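Local coordinates for protein ORF14 (Streptomyces clavuligerus, PDB 2WPX) that binds acetyl-CoA and, as a tandem GNAT protein of the clavulanic acid biosynthesis pathway, is probably an acyltransferase, at residues 19-22 against 23-26; 183-186 against 187-191; 225-228 against 229-233; 311-314 against 315-318. All coordinates share one frame; numbering follows the deposited sequence.

Interaction 1: 19-22 against 23-26; sequences ETVG and QWLD
Val21 lies alongside Leu25, one turn further along the same helix. The two side chains point the same way, and Val21 CG1 comes to 3.9 Å from Leu25 CG. CG1 is swung anti to the Val21 backbone nitrogen (chi1 178°). This lays it against the side chains of the next turn. The same methyl also meets the Trp24 ring, 4.2 Å from Val21 CG1 to Trp24 CE3. Val21 O sits at the edge of this indole, near its plane. Val21 O also accepts Leu25 N in a backbone bond of 2.9 Å.

Helix 18-33 follows strand 9-12 and packs on the sheet of the N-acetyltransferase domain, as the first helix does in the GNAT fold. Val21 and Leu25 both touch Val47 of helix 43-51. Trp24 reaches Val63 and Ala73 on two strands beneath. Trp24 is buried, and its side chain is about 11 Å from the bound acetyl-CoA, so it does not line the pocket directly.

A polar pair spans the turn from Glu19 to Gln23. Gln23 NE2 donates to Glu19 OE1 over 3.2 Å. The oxygen lies close to the amide plane of Gln23, but the amide approaches it from above the carboxylate plane. The two planes are turned 63° apart. The Glu19 chain bends at chi2 (77°), and this brings its carboxylate within reach of the amide. Gln23 OE1 is held separately by Val70 N. Both ends of the amide therefore have partners, which should fix its rotation. Thr20 OG1 bonds back to Asp17 OD1 near the helix start.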
loop_
_atom_site.group_PDB
_atom_site.type_symbol
_atom_site.label_atom_id
_atom_site.label_comp_id
_atom_site.label_asym_id
_atom_site.label_seq_id
_atom_site.Cartn_x
_atom_site.Cartn_y
_atom_site.Cartn_z
ATOM N N GLU A 19 25.290 7.416 4.513
ATOM C CA GLU A 19 25.793 7.396 3.145
ATOM C C GLU A 19 25.023 6.435 2.274
ATOM O O GLU A 19 24.536 6.860 1.217
ATOM C CB GLU A 19 27.300 7.101 3.068
ATOM C CG GLU A 19 27.813 6.966 1.616
ATOM C CD GLU A 19 27.972 8.331 0.910
ATOM O OE1 GLU A 19 27.128 8.625 0.014
ATOM O OE2 GLU A 19 28.950 9.097 1.237
ATOM N N THR A 20 24.905 5.170 2.713
ATOM C CA THR A 20 24.093 4.156 2.014
ATOM C C THR A 20 22.588 4.509 1.977
ATOM O O THR A 20 21.957 4.358 0.935
ATOM C CB THR A 20 24.293 2.686 2.555
ATOM O OG1 THR A 20 25.677 2.405 2.661
ATOM C CG2 THR A 20 23.741 1.653 1.585
ATOM N N VAL A 21 22.010 4.993 3.076
ATOM C CA VAL A 21 20.606 5.421 2.995
ATOM C C VAL A 21 20.380 6.525 1.978
ATOM O O VAL A 21 19.424 6.459 1.222
ATOM C CB VAL A 21 20.012 5.924 4.330
ATOM C CG1 VAL A 21 18.597 6.379 4.103
ATOM C CG2 VAL A 21 20.052 4.824 5.376
ATOM N N GLY A 22 21.243 7.549 2.001
ATOM C CA GLY A 22 21.200 8.643 1.030
ATOM C C GLY A 22 21.186 8.200 -0.428
ATOM O O GLY A 22 20.359 8.663 -1.226
ATOM N N GLN A 23 22.110 7.305 -0.771
ATOM C CA GLN A 23 22.107 6.640 -2.084
ATOM C C GLN A 23 20.856 5.871 -2.414
ATOM O O GLN A 23 20.404 5.899 -3.527
ATOM C CB GLN A 23 23.356 5.737 -2.274
ATOM C CG GLN A 23 24.494 6.615 -2.862
ATOM C CD GLN A 23 25.828 5.911 -2.943
ATOM O OE1 GLN A 23 25.948 4.888 -3.614
ATOM N NE2 GLN A 23 26.840 6.473 -2.285
ATOM N N TRP A 24 20.332 5.139 -1.468
ATOM C CA TRP A 24 19.084 4.413 -1.683
ATOM C C TRP A 24 17.908 5.383 -1.963
ATOM O O TRP A 24 17.075 5.177 -2.893
ATOM C CB TRP A 24 18.828 3.581 -0.436
ATOM C CG TRP A 24 17.607 2.885 -0.422
ATOM C CD1 TRP A 24 17.247 1.886 -1.241
ATOM C CD2 TRP A 24 16.538 3.057 0.522
ATOM N NE1 TRP A 24 15.986 1.434 -0.902
ATOM C CE2 TRP A 24 15.550 2.118 0.204
ATOM C CE3 TRP A 24 16.313 3.933 1.577
ATOM C CZ2 TRP A 24 14.337 2.023 0.918
ATOM C CZ3 TRP A 24 15.131 3.815 2.306
ATOM C CH2 TRP A 24 14.141 2.890 1.943
ATOM N N LEU A 25 17.851 6.454 -1.174
ATOM C CA LEU A 25 16.826 7.493 -1.329
ATOM C C LEU A 25 16.936 8.049 -2.760
ATOM O O LEU A 25 15.908 8.117 -3.486
ATOM C CB LEU A 25 16.999 8.598 -0.264
ATOM C CG LEU A 25 16.715 8.230 1.199
ATOM C CD1 LEU A 25 16.876 9.427 2.114
ATOM C CD2 LEU A 25 15.277 7.710 1.284
ATOM N N ASP A 26 18.164 8.388 -3.180
ATOM C CA ASP A 26 18.428 8.824 -4.536
ATOM C C ASP A 26 18.104 7.828 -5.642
ATOM O O ASP A 26 17.586 8.181 -6.683
ATOM C CB ASP A 26 19.881 9.229 -4.647
ATOM C CG ASP A 26 20.178 10.450 -3.836
ATOM O OD1 ASP A 26 21.368 10.738 -3.552
ATOM O OD2 ASP A 26 19.187 11.122 -3.457
#

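Interaction 2: 183-186 against 187-191; sequences VTWG and TITPD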
loop_
_atom_site.group_PDB
_atom_site.type_symbol
_atom_site.label_atom_id
_atom_site.label_comp_id
_atom_site.label_asym_id
_atom_site.label_seq_id
_atom_site.Cartn_x
_atom_site.Cartn_y
_atom_site.Cartn_z
ATOM N N VAL A 183 -19.038 10.203 12.722
ATOM C CA VAL A 183 -17.918 10.601 13.621
ATOM C C VAL A 183 -16.574 10.678 12.829
ATOM O O VAL A 183 -16.388 9.983 11.795
ATOM C CB VAL A 183 -17.803 9.613 14.840
ATOM C CG1 VAL A 183 -17.318 8.225 14.369
ATOM C CG2 VAL A 183 -16.878 10.138 15.944
ATOM N N THR A 184 -15.638 11.499 13.304
ATOM C CA THR A 184 -14.314 11.658 12.663
ATOM C C THR A 184 -13.236 11.575 13.717
ATOM O O THR A 184 -13.456 11.947 14.879
ATOM C CB THR A 184 -14.138 13.040 11.948
ATOM O OG1 THR A 184 -14.222 14.111 12.922
ATOM C CG2 THR A 184 -15.198 13.232 10.870
ATOM N N TRP A 185 -12.064 11.102 13.321
ATOM C CA TRP A 185 -10.884 11.147 14.189
ATOM C C TRP A 185 -9.587 11.088 13.342
ATOM O O TRP A 185 -9.616 10.623 12.189
ATOM C CB TRP A 185 -10.940 9.996 15.183
ATOM C CG TRP A 185 -10.814 8.652 14.600
ATOM C CD1 TRP A 185 -9.668 8.022 14.251
ATOM C CD2 TRP A 185 -11.872 7.721 14.326
ATOM N NE1 TRP A 185 -9.920 6.756 13.811
ATOM C CE2 TRP A 185 -11.268 6.543 13.840
ATOM C CE3 TRP A 185 -13.263 7.766 14.457
ATOM C CZ2 TRP A 185 -12.004 5.431 13.461
ATOM C CZ3 TRP A 185 -13.992 6.662 14.093
ATOM C CH2 TRP A 185 -13.356 5.501 13.595
ATOM N N GLY A 186 -8.485 11.554 13.940
ATOM C CA GLY A 186 -7.213 11.762 13.251
ATOM C C GLY A 186 -6.403 10.479 13.188
ATOM O O GLY A 186 -6.947 9.383 12.878
ATOM N N THR A 187 -5.112 10.587 13.513
ATOM C CA THR A 187 -4.174 9.528 13.256
ATOM C C THR A 187 -4.352 8.403 14.232
ATOM O O THR A 187 -4.110 7.257 13.896
ATOM C CB THR A 187 -2.739 10.091 13.349
ATOM O OG1 THR A 187 -2.636 11.202 12.441
ATOM C CG2 THR A 187 -1.742 9.068 12.962
ATOM N N ILE A 188 -4.764 8.721 15.451
ATOM C CA ILE A 188 -4.896 7.693 16.456
ATOM C C ILE A 188 -6.384 7.452 16.646
ATOM O O ILE A 188 -7.170 8.402 16.799
ATOM C CB ILE A 188 -4.238 8.141 17.830
ATOM C CG1 ILE A 188 -2.767 8.539 17.649
ATOM C CG2 ILE A 188 -4.467 7.084 18.901
ATOM C CD1 ILE A 188 -1.926 7.376 17.053
ATOM N N THR A 189 -6.763 6.184 16.635
ATOM C CA THR A 189 -8.172 5.791 16.821
ATOM C C THR A 189 -8.632 5.798 18.295
ATOM O O THR A 189 -8.068 5.158 19.137
ATOM C CB THR A 189 -8.487 4.431 16.111
ATOM O OG1 THR A 189 -9.873 4.063 16.296
ATOM C CG2 THR A 189 -7.690 3.382 16.704
ATOM N N PRO A 190 -9.651 6.583 18.621
ATOM C CA PRO A 190 -10.134 6.523 20.021
ATOM C C PRO A 190 -10.409 5.054 20.467
ATOM O O PRO A 190 -10.917 4.273 19.698
ATOM C CB PRO A 190 -11.414 7.366 19.979
ATOM C CG PRO A 190 -11.129 8.341 18.808
ATOM C CD PRO A 190 -10.526 7.395 17.771
ATOM N N ASP A 191 -10.016 4.696 21.683
ATOM C CA ASP A 191 -10.346 3.390 22.271
ATOM C C ASP A 191 -11.778 2.933 21.928
ATOM O O ASP A 191 -11.995 1.769 21.626
ATOM C CB ASP A 191 -10.206 3.448 23.804
ATOM C CG ASP A 191 -8.772 3.761 24.263
ATOM O OD1 ASP A 191 -7.916 4.150 23.421
ATOM O OD2 ASP A 191 -8.498 3.637 25.484
HETATM O O HOH W 1 -6.880 11.059 16.413
#
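This is a CH-pi contact in the turn that leaves strand 180-185 and leads to helix 191-199. Pro190 CD lies over one face of the Trp185 five-membered ring. It is 3.6 Å from the ring centroid and 18° off the ring normal. The closest pair is Trp185 CG and Pro190 CD, at 3.4 Å. Thr189 OG1 is over the same face, toward the rim, 3.8 Å from Trp185 CE2. Trp185 CG lies between the backbone nitrogen and the carbonyl carbon (chi1 67°), which turns one face of the indole to Pro190.

In this GNAT protein, strand 180-185 is an outermost strand within the chain, and it pairs antiparallel with strand 234-242. Trp185 is built into that pairing. Its ring stacks with His237 and also meets the ring of Tyr193 from the following helix. Val183 CG1 is at the indole edge, in plane.

A water bridges the mouth of the turn. It donates to Ile188 O at 2.7 Å from its oxygen, and it accepts a weak bond from Gly186 N. Thr187 OG1 is bonded to Ala235 N, and Thr189 O to Arg222 NH2.

Interaction 3: 225-228 against 229-233; sequences ETMR and VGRGR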
loop_
_atom_site.group_PDB
_atom_site.type_symbol
_atom_site.label_atom_id
_atom_site.label_comp_id
_atom_site.label_asym_id
_atom_site.label_seq_id
_atom_site.Cartn_x
_atom_site.Cartn_y
_atom_site.Cartn_z
ATOM N N GLU A 225 -0.600 2.039 13.686
ATOM C CA GLU A 225 -0.562 3.459 13.992
ATOM C C GLU A 225 0.850 3.947 14.320
ATOM O O GLU A 225 1.242 4.980 13.837
ATOM C CB GLU A 225 -1.491 3.809 15.159
ATOM C CG GLU A 225 -2.927 3.493 14.908
ATOM C CD GLU A 225 -3.866 3.950 15.998
ATOM O OE1 GLU A 225 -5.008 4.246 15.653
ATOM O OE2 GLU A 225 -3.464 4.002 17.199
ATOM N N THR A 226 1.590 3.211 15.154
ATOM C CA THR A 226 2.933 3.661 15.523
ATOM C C THR A 226 3.913 3.601 14.338
ATOM O O THR A 226 4.770 4.482 14.232
ATOM C CB THR A 226 3.536 2.957 16.777
ATOM O OG1 THR A 226 3.903 1.599 16.471
ATOM C CG2 THR A 226 2.545 2.984 17.922
ATOM N N MET A 227 3.750 2.598 13.463
ATOM C CA MET A 227 4.559 2.476 12.255
ATOM C C MET A 227 4.378 3.713 11.345
ATOM O O MET A 227 5.349 4.286 10.869
ATOM C CB MET A 227 4.254 1.170 11.509
ATOM C CG MET A 227 4.820 1.087 10.119
ATOM S SD MET A 227 4.046 -0.171 9.113
ATOM C CE MET A 227 2.436 0.607 8.879
ATOM N N ARG A 228 3.123 4.104 11.157
ATOM C CA ARG A 228 2.722 5.282 10.436
ATOM C C ARG A 228 3.334 6.561 10.970
ATOM O O ARG A 228 3.850 7.369 10.237
ATOM C CB ARG A 228 1.204 5.421 10.510
ATOM C CG ARG A 228 0.528 5.186 9.227
ATOM C CD ARG A 228 -0.351 3.990 9.260
ATOM N NE ARG A 228 -1.100 3.794 8.010
ATOM C CZ ARG A 228 -1.629 2.631 7.635
ATOM N NH1 ARG A 228 -1.480 1.554 8.407
ATOM N NH2 ARG A 228 -2.308 2.543 6.486
ATOM N N VAL A 229 3.239 6.745 12.270
ATOM C CA VAL A 229 3.722 7.952 12.900
ATOM C C VAL A 229 5.206 8.004 12.730
ATOM O O VAL A 229 5.720 9.070 12.416
ATOM C CB VAL A 229 3.354 8.042 14.433
ATOM C CG1 VAL A 229 3.984 9.250 15.044
ATOM C CG2 VAL A 229 1.829 8.115 14.635
ATOM N N GLY A 230 5.888 6.865 12.903
ATOM C CA GLY A 230 7.337 6.805 12.718
ATOM C C GLY A 230 7.734 7.109 11.274
ATOM O O GLY A 230 8.811 7.638 10.989
ATOM N N ARG A 231 6.851 6.762 10.356
ATOM C CA ARG A 231 7.077 7.087 8.976
ATOM C C ARG A 231 6.579 8.510 8.620
ATOM O O ARG A 231 6.664 8.908 7.499
ATOM C CB ARG A 231 6.474 5.985 8.087
ATOM C CG ARG A 231 7.375 4.728 8.178
ATOM C CD ARG A 231 6.731 3.461 7.590
ATOM N NE ARG A 231 6.362 3.667 6.218
ATOM C CZ ARG A 231 5.958 2.686 5.413
ATOM N NH1 ARG A 231 5.953 1.427 5.865
ATOM N NH2 ARG A 231 5.609 2.959 4.163
ATOM N N GLY A 232 6.130 9.276 9.596
ATOM C CA GLY A 232 5.700 10.659 9.356
ATOM C C GLY A 232 4.355 10.751 8.635
ATOM O O GLY A 232 4.022 11.792 8.061
ATOM N N ARG A 233 3.622 9.628 8.614
ATOM C CA ARG A 233 2.308 9.575 7.994
ATOM C C ARG A 233 1.225 10.010 8.981
ATOM O O ARG A 233 1.220 9.594 10.145
ATOM C CB ARG A 233 1.996 8.148 7.515
ATOM C CG ARG A 233 2.727 7.803 6.246
ATOM C CD ARG A 233 2.554 6.382 5.881
ATOM N NE ARG A 233 3.188 6.114 4.590
ATOM C CZ ARG A 233 2.525 6.208 3.442
ATOM N NH1 ARG A 233 1.247 6.576 3.447
ATOM N NH2 ARG A 233 3.125 5.951 2.304
#
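Arg228 and Arg233 meet at the tight end of this contact, where helix 222-230 stops. Arg228 O accepts Arg233 N at 2.8 Å. Gly232 N, one residue earlier, bonds to Val229 O at 2.9 Å. These two bonds, with the positive phi of Gly232 (74°), make a Schellman motif. The positive phi suits a glycine. The side chains of Arg228 and Arg233 cross at an angle beside the cap, with Arg228 CG 3.7 Å from Arg233 CB. Their guanidinium planes are nearly perpendicular. The like charges stay apart, at 5.8 Å from Arg228 NE to Arg233 NH1.

Met227 and Arg231 run side by side, more loosely. Met227 CG is 4.0 Å from Arg231 CD, and Arg231 NH1 comes obliquely to Met227 SD at 4.1 Å. Bent at chi3 (57°), the Arg231 chain ends in a guanidinium whose NE forms a salt bridge with Asp45, which also takes Arg233 NH2. The shared carboxylate would partly offset the two positive charges.

Thr226 and Val229 face the solvent side. Within the helix, Val229 CG2 lies 3.3 Å from Glu225 O, and the side chain also touches Thr187 of the loop after strand 180-185.

The helix end thus faces several elements. Asp45 belongs to helix 43-51, and Met227 touches Pro54 in the loop after it. Arg233 NH1 reaches Ser255 of strand 247-256, and the chain runs straight on into strand 234-242.

Interaction 4: 311-314 against 315-318; sequences HPMI and AVNA
Met313 O accepts the backbone N-H of Asn317, with 2.8 Å from Asn317 N to Met313 O. The bond belongs to the first turns of helix 311-319, which joins strands 301-307 and 323-334 in the GNAT fold. The Asn317 side chain folds back over the same carbonyl. Its CG is anti to its own carbonyl carbon (chi1 -80°), which places the amide beside Met313 O. Asn317 CG is 3.5 Å from that oxygen. No bond forms between Asn317 ND2 and Met313 O, because the angle is poor. The amide is held from outside instead, by weak bonds to Asn306 OD1 and Gln266 NE2. These two residues lie on neighbouring strands, and Asn317 is buried against them.

Three further backbone bonds wind the helix. Val316 N reaches Pro312 O at 2.9 Å, and Ala318 N reaches Ile314 O at 2.9 Å. Ala315 N binds His311 O. Pro312 stands in the first turn, where its missing N-H costs no helical bond.

His311, Ala315 and Ala318 are on the exposed side. On the inner side, Met313 and Val316 both touch Lys285 of helix 280-295, and Val316 also meets Thr282. Met313 is bent at chi2 to -19°, close to eclipsed, which suggests a strained chain. It bends again at the sulfur. Its end then lies beside Val316, with Met313 CE 4.1 Å from Val316 CB.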
loop_
_atom_site.group_PDB
_atom_site.type_symbol
_atom_site.label_atom_id
_atom_site.label_comp_id
_atom_site.label_asym_id
_atom_site.label_seq_id
_atom_site.Cartn_x
_atom_site.Cartn_y
_atom_site.Cartn_z
ATOM N N HIS A 311 -16.850 -5.128 -6.821
ATOM C CA HIS A 311 -17.664 -4.245 -7.668
ATOM C C HIS A 311 -18.345 -3.094 -6.961
ATOM O O HIS A 311 -18.279 -1.958 -7.422
ATOM C CB HIS A 311 -18.665 -5.102 -8.462
ATOM C CG HIS A 311 -17.978 -6.171 -9.223
ATOM N ND1 HIS A 311 -16.970 -5.888 -10.133
ATOM C CD2 HIS A 311 -18.073 -7.518 -9.154
ATOM C CE1 HIS A 311 -16.499 -7.026 -10.610
ATOM N NE2 HIS A 311 -17.149 -8.028 -10.030
ATOM N N PRO A 312 -18.993 -3.387 -5.817
ATOM C CA PRO A 312 -19.658 -2.364 -4.982
ATOM C C PRO A 312 -18.784 -1.105 -4.677
ATOM O O PRO A 312 -19.198 0.035 -5.001
ATOM C CB PRO A 312 -20.003 -3.135 -3.729
ATOM C CG PRO A 312 -20.103 -4.601 -4.205
ATOM C CD PRO A 312 -19.073 -4.745 -5.245
ATOM N N MET A 313 -17.595 -1.285 -4.087
ATOM C CA MET A 313 -16.710 -0.153 -3.811
ATOM C C MET A 313 -16.148 0.411 -5.095
ATOM O O MET A 313 -15.932 1.624 -5.211
ATOM C CB MET A 313 -15.552 -0.476 -2.835
ATOM C CG MET A 313 -15.917 -0.639 -1.345
ATOM S SD MET A 313 -17.513 0.066 -0.762
ATOM C CE MET A 313 -17.127 1.797 -0.568
ATOM N N ILE A 314 -15.880 -0.441 -6.076
ATOM C CA ILE A 314 -15.494 0.119 -7.385
ATOM C C ILE A 314 -16.604 1.067 -7.927
ATOM O O ILE A 314 -16.355 2.176 -8.423
ATOM C CB ILE A 314 -15.203 -0.998 -8.381
ATOM C CG1 ILE A 314 -13.844 -1.664 -8.021
ATOM C CG2 ILE A 314 -15.167 -0.429 -9.762
ATOM C CD1 ILE A 314 -13.454 -2.880 -8.914
ATOM N N ALA A 315 -17.847 0.621 -7.833
ATOM C CA ALA A 315 -18.977 1.457 -8.251
ATOM C C ALA A 315 -19.011 2.751 -7.443
ATOM O O ALA A 315 -19.206 3.834 -7.973
ATOM C CB ALA A 315 -20.244 0.684 -8.103
ATOM N N VAL A 316 -18.742 2.668 -6.154
ATOM C CA VAL A 316 -18.626 3.899 -5.384
ATOM C C VAL A 316 -17.470 4.810 -5.769
ATOM O O VAL A 316 -17.643 6.035 -5.832
ATOM C CB VAL A 316 -18.586 3.619 -3.910
ATOM C CG1 VAL A 316 -18.356 4.921 -3.150
ATOM C CG2 VAL A 316 -19.953 3.019 -3.503
ATOM N N ASN A 317 -16.304 4.241 -6.030
ATOM C CA ASN A 317 -15.121 5.037 -6.309
ATOM C C ASN A 317 -15.286 5.769 -7.640
ATOM O O ASN A 317 -15.033 6.972 -7.705
ATOM C CB ASN A 317 -13.830 4.169 -6.275
ATOM C CG ASN A 317 -13.352 3.916 -4.870
ATOM O OD1 ASN A 317 -13.583 4.747 -3.986
ATOM N ND2 ASN A 317 -12.732 2.746 -4.630
ATOM N N ALA A 318 -15.789 5.042 -8.649
ATOM C CA ALA A 318 -16.064 5.576 -9.983
ATOM C C ALA A 318 -17.035 6.738 -9.965
ATOM O O ALA A 318 -16.747 7.800 -10.557
ATOM C CB ALA A 318 -16.585 4.454 -10.953
#

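In the fold
Interactions 2 and 3 touch directly. Thr189 N lies 2.8 Å from Glu225 OE1, probably a hydrogen bond, and Thr187 CG2 packs at 4.1 Å on Val229 CG2. The loop after strand 180-185 therefore rests on helix 222-230. Interactions 1 and 3 do not touch, with nearest atoms about 9 Å apart. Helix 43-51 connects them, because it packs on helix 18-33 and carries Asp45, which binds Arg231 and Arg233. Interaction 4 stands apart, about 15 Å from interactions 2 and 3 at the nearest atoms and about 28 Å from interaction 1. Interaction 1 alone lies near the acetyl-CoA pocket, with the side chain of Trp24 about 10 Å from that of Leu90, a residue that binds acetyl-CoA.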